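Local coordinates for protein translation initiation factor eIF-2B (Pyrococcus horikoshii, PDB 1VB5) that probably takes part in exchanging GDP for GTP on initiation factor 2, as a regulatory subunit of the eIF-2B alpha/beta/delta family, at residues B[115-127]-B[148-161]. Numbering follows the deposited sequence.
Sequences THSFSSTVLEIIR and EGLHLARELEFSGI
R127 reaches from helix 120-127 to the last turn of helix 148-158, and its long side chain, with N-H donors on three nitrogens, suits a link between helices whose axes come no closer than 11.1 Å. From CB the chain runs extended from CG to NE. CG lies 4.2 Å from I161 CD1, and both CG and CD pass close to S159 OG. NE then donates to S159 OG at 2.7 Å, the acceptor tilted from the guanidinium plane. Past CZ, NH2 forms a salt bridge with E155 OE2 on the anti side of the carboxylate (2.7 Å) and makes a longer bond to E155 O, which it approaches from above the carbonyl plane while S159 N reaches that oxygen from the opposite face. NH1 turns back to E124 OE2 of its own helix, near the guanidinium plane, and L123 CD2 lies over one face. A methionine in place of R127 would probably leave E155 and E124 without their shared positive mate and S159 OG without its NE donor.

Inward of these charged groups, branched aliphatic residues fill the interface: L123 CD1 touches both L152 CD2 and L156 CD2, and I126 CG2 meets I161 CD1 at 3.6 Å. At the other end F118's flat ring, CG anti to the backbone N (chi1 176°), offers a face to the edge of H151, planes at 60°, with H151 CD2 over the centre of the F118 ring. Nearby S117, a small hydroxyl donor, gives OG to E148 OE2 (2.7 Å), a carboxylate that also pairs with K197. Strand 136-141 underlies the apolar layer, touching T115, I126, L152 and L156: nearly parallel neighbouring helices (22°) packed on parallel strands 111-115, 136-141 and 163-166, the beta-alpha-beta arrangement of a Rossmann-like fold.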
# COMPACT_ATOMS: atom_id res chain seq x y z
N THR B 115 9.65 5.66 6.17
CA THR B 115 9.01 4.95 7.25
C THR B 115 7.54 4.72 6.90
O THR B 115 7.06 5.22 5.88
CB THR B 115 9.12 5.75 8.59
OG1 THR B 115 8.67 4.93 9.68
CG2 THR B 115 8.30 7.03 8.53
N HIS B 116 6.84 3.97 7.75
CA HIS B 116 5.44 3.64 7.52
C HIS B 116 4.69 3.71 8.85
O HIS B 116 5.26 3.39 9.89
CB HIS B 116 5.36 2.22 6.91
CG HIS B 116 3.97 1.70 6.74
ND1 HIS B 116 2.99 2.37 6.03
CD2 HIS B 116 3.39 0.55 7.17
CE1 HIS B 116 1.88 1.66 6.03
NE2 HIS B 116 2.09 0.56 6.72
N SER B 117 3.44 4.15 8.79
CA SER B 117 2.60 4.28 9.98
C SER B 117 3.19 5.27 11.00
O SER B 117 4.06 6.07 10.67
CB SER B 117 2.39 2.91 10.62
OG SER B 117 1.39 2.97 11.62
N PHE B 118 2.70 5.20 12.24
CA PHE B 118 3.17 6.08 13.30
C PHE B 118 3.76 5.31 14.47
O PHE B 118 3.16 4.36 14.98
CB PHE B 118 2.05 6.98 13.83
CG PHE B 118 2.46 7.86 14.99
CD1 PHE B 118 3.30 8.95 14.79
CD2 PHE B 118 2.06 7.55 16.29
CE1 PHE B 118 3.74 9.73 15.87
CE2 PHE B 118 2.49 8.32 17.38
CZ PHE B 118 3.34 9.41 17.17
N SER B 119 4.95 5.73 14.90
CA SER B 119 5.64 5.12 16.02
C SER B 119 6.32 6.23 16.81
O SER B 119 7.21 6.90 16.28
CB SER B 119 6.70 4.14 15.52
OG SER B 119 7.64 3.83 16.53
N SER B 120 5.91 6.43 18.06
CA SER B 120 6.51 7.48 18.88
C SER B 120 8.01 7.25 19.04
O SER B 120 8.78 8.19 19.18
CB SER B 120 5.83 7.56 20.25
OG SER B 120 5.67 6.27 20.82
N THR B 121 8.42 5.99 18.98
CA THR B 121 9.83 5.64 19.11
C THR B 121 10.61 6.10 17.88
O THR B 121 11.68 6.71 18.00
CB THR B 121 10.00 4.12 19.31
OG1 THR B 121 9.38 3.74 20.55
CG2 THR B 121 11.47 3.73 19.35
N VAL B 122 10.09 5.81 16.70
CA VAL B 122 10.76 6.22 15.47
C VAL B 122 10.80 7.74 15.43
O VAL B 122 11.79 8.34 15.00
CB VAL B 122 10.04 5.68 14.22
CG1 VAL B 122 10.66 6.28 12.95
CG2 VAL B 122 10.13 4.16 14.18
N LEU B 123 9.72 8.37 15.89
CA LEU B 123 9.64 9.83 15.92
C LEU B 123 10.73 10.43 16.82
O LEU B 123 11.37 11.42 16.46
CB LEU B 123 8.25 10.27 16.41
CG LEU B 123 8.07 11.77 16.66
CD1 LEU B 123 8.41 12.55 15.39
CD2 LEU B 123 6.64 12.06 17.10
N GLU B 124 10.96 9.84 17.99
CA GLU B 124 12.00 10.36 18.88
C GLU B 124 13.39 10.11 18.33
O GLU B 124 14.32 10.87 18.60
CB GLU B 124 11.86 9.77 20.29
CG GLU B 124 10.70 10.36 21.07
CD GLU B 124 10.66 11.89 20.99
OE1 GLU B 124 11.69 12.53 21.28
OE2 GLU B 124 9.59 12.44 20.64
N ILE B 125 13.54 9.04 17.54
CA ILE B 125 14.83 8.75 16.93
C ILE B 125 15.12 9.88 15.95
O ILE B 125 16.21 10.44 15.92
CB ILE B 125 14.81 7.42 16.13
CG1 ILE B 125 14.73 6.23 17.09
CG2 ILE B 125 16.06 7.31 15.26
CD1 ILE B 125 14.69 4.87 16.39
N ILE B 126 14.11 10.21 15.14
CA ILE B 126 14.25 11.26 14.14
C ILE B 126 14.52 12.63 14.77
O ILE B 126 15.39 13.37 14.31
CB ILE B 126 12.99 11.29 13.24
CG1 ILE B 126 13.03 10.09 12.28
CG2 ILE B 126 12.91 12.58 12.47
CD1 ILE B 126 11.75 9.86 11.48
N ARG B 127 13.79 12.95 15.83
CA ARG B 127 13.96 14.23 16.51
C ARG B 127 15.34 14.36 17.16
O ARG B 127 15.95 15.43 17.12
CB ARG B 127 12.87 14.41 17.57
CG ARG B 127 11.53 14.82 17.00
CD ARG B 127 10.46 14.89 18.07
NE ARG B 127 9.28 15.60 17.57
CZ ARG B 127 8.08 15.54 18.13
NH1 ARG B 127 7.88 14.79 19.21
NH2 ARG B 127 7.07 16.22 17.60
N GLU B 148 -2.76 7.46 10.42
CA GLU B 148 -1.95 7.85 11.57
C GLU B 148 -0.65 8.46 11.03
O GLU B 148 0.08 9.15 11.75
CB GLU B 148 -1.64 6.64 12.46
CG GLU B 148 -0.81 5.55 11.77
CD GLU B 148 -1.66 4.48 11.08
OE1 GLU B 148 -2.85 4.75 10.75
OE2 GLU B 148 -1.14 3.37 10.87
N GLY B 149 -0.36 8.21 9.76
CA GLY B 149 0.84 8.74 9.16
C GLY B 149 0.81 10.26 9.10
O GLY B 149 1.85 10.92 9.15
N LEU B 150 -0.39 10.82 8.98
CA LEU B 150 -0.52 12.27 8.92
C LEU B 150 -0.20 12.84 10.29
O LEU B 150 0.25 13.97 10.41
CB LEU B 150 -1.92 12.67 8.46
CG LEU B 150 -2.24 12.27 7.01
CD1 LEU B 150 -3.68 12.65 6.66
CD2 LEU B 150 -1.25 12.95 6.07
N HIS B 151 -0.45 12.05 11.34
CA HIS B 151 -0.12 12.50 12.68
C HIS B 151 1.41 12.65 12.76
O HIS B 151 1.92 13.60 13.35
CB HIS B 151 -0.61 11.50 13.72
CG HIS B 151 -0.17 11.80 15.12
ND1 HIS B 151 -0.33 13.04 15.70
CD2 HIS B 151 0.45 11.03 16.05
CE1 HIS B 151 0.17 13.02 16.92
NE2 HIS B 151 0.64 11.81 17.16
N LEU B 152 2.13 11.72 12.15
CA LEU B 152 3.59 11.77 12.14
C LEU B 152 4.03 13.05 11.41
O LEU B 152 4.94 13.75 11.87
CB LEU B 152 4.17 10.56 11.40
CG LEU B 152 5.62 10.10 11.64
CD1 LEU B 152 6.19 9.54 10.34
CD2 LEU B 152 6.49 11.22 12.15
N ALA B 153 3.39 13.34 10.29
CA ALA B 153 3.71 14.53 9.50
C ALA B 153 3.50 15.82 10.31
O ALA B 153 4.30 16.74 10.21
CB ALA B 153 2.86 14.55 8.22
N ARG B 154 2.42 15.88 11.08
CA ARG B 154 2.14 17.05 11.92
C ARG B 154 3.27 17.23 12.94
O ARG B 154 3.69 18.36 13.21
CB ARG B 154 0.82 16.87 12.69
CG ARG B 154 -0.47 17.27 11.96
CD ARG B 154 -0.72 16.42 10.73
NE ARG B 154 -2.13 16.06 10.52
CZ ARG B 154 -2.89 15.40 11.40
NH1 ARG B 154 -2.39 15.02 12.58
NH2 ARG B 154 -4.14 15.08 11.09
N GLU B 155 3.74 16.13 13.50
CA GLU B 155 4.80 16.18 14.50
C GLU B 155 6.15 16.58 13.90
O GLU B 155 6.90 17.32 14.52
CB GLU B 155 4.93 14.83 15.21
CG GLU B 155 3.70 14.43 16.01
CD GLU B 155 3.44 15.35 17.20
OE1 GLU B 155 2.34 15.28 17.77
OE2 GLU B 155 4.34 16.13 17.57
N LEU B 156 6.44 16.08 12.70
CA LEU B 156 7.70 16.40 12.04
C LEU B 156 7.71 17.87 11.65
O LEU B 156 8.75 18.52 11.66
CB LEU B 156 7.89 15.53 10.79
CG LEU B 156 8.21 14.04 11.02
CD1 LEU B 156 8.31 13.32 9.68
CD2 LEU B 156 9.52 13.91 11.79
N GLU B 157 6.54 18.38 11.30
CA GLU B 157 6.40 19.78 10.93
C GLU B 157 6.65 20.63 12.17
O GLU B 157 7.34 21.65 12.11
CB GLU B 157 4.99 20.03 10.38
CG GLU B 157 4.79 21.40 9.77
CD GLU B 157 3.43 21.51 9.09
OE1 GLU B 157 2.41 21.39 9.80
OE2 GLU B 157 3.39 21.70 7.85
N PHE B 158 6.11 20.20 13.30
CA PHE B 158 6.29 20.91 14.57
C PHE B 158 7.78 21.03 14.87
O PHE B 158 8.26 22.08 15.31
CB PHE B 158 5.59 20.14 15.70
CG PHE B 158 5.73 20.78 17.06
CD1 PHE B 158 4.83 21.76 17.47
CD2 PHE B 158 6.74 20.40 17.93
CE1 PHE B 158 4.93 22.35 18.74
CE2 PHE B 158 6.86 20.98 19.20
CZ PHE B 158 5.96 21.96 19.60
N SER B 159 8.52 19.97 14.59
CA SER B 159 9.95 19.93 14.86
C SER B 159 10.84 20.56 13.79
O SER B 159 12.06 20.65 13.97
CB SER B 159 10.39 18.49 15.12
OG SER B 159 9.68 17.94 16.23
N GLY B 160 10.25 21.00 12.68
CA GLY B 160 11.04 21.62 11.62
C GLY B 160 11.83 20.62 10.79
O GLY B 160 12.87 20.95 10.20
N ILE B 161 11.34 19.39 10.73
CA ILE B 161 12.01 18.35 9.96
C ILE B 161 11.39 18.25 8.57
O ILE B 161 10.17 18.26 8.41
CB ILE B 161 11.91 17.01 10.72
CG1 ILE B 161 12.65 17.15 12.06
CG2 ILE B 161 12.51 15.88 9.89
CD1 ILE B 161 12.38 16.05 13.05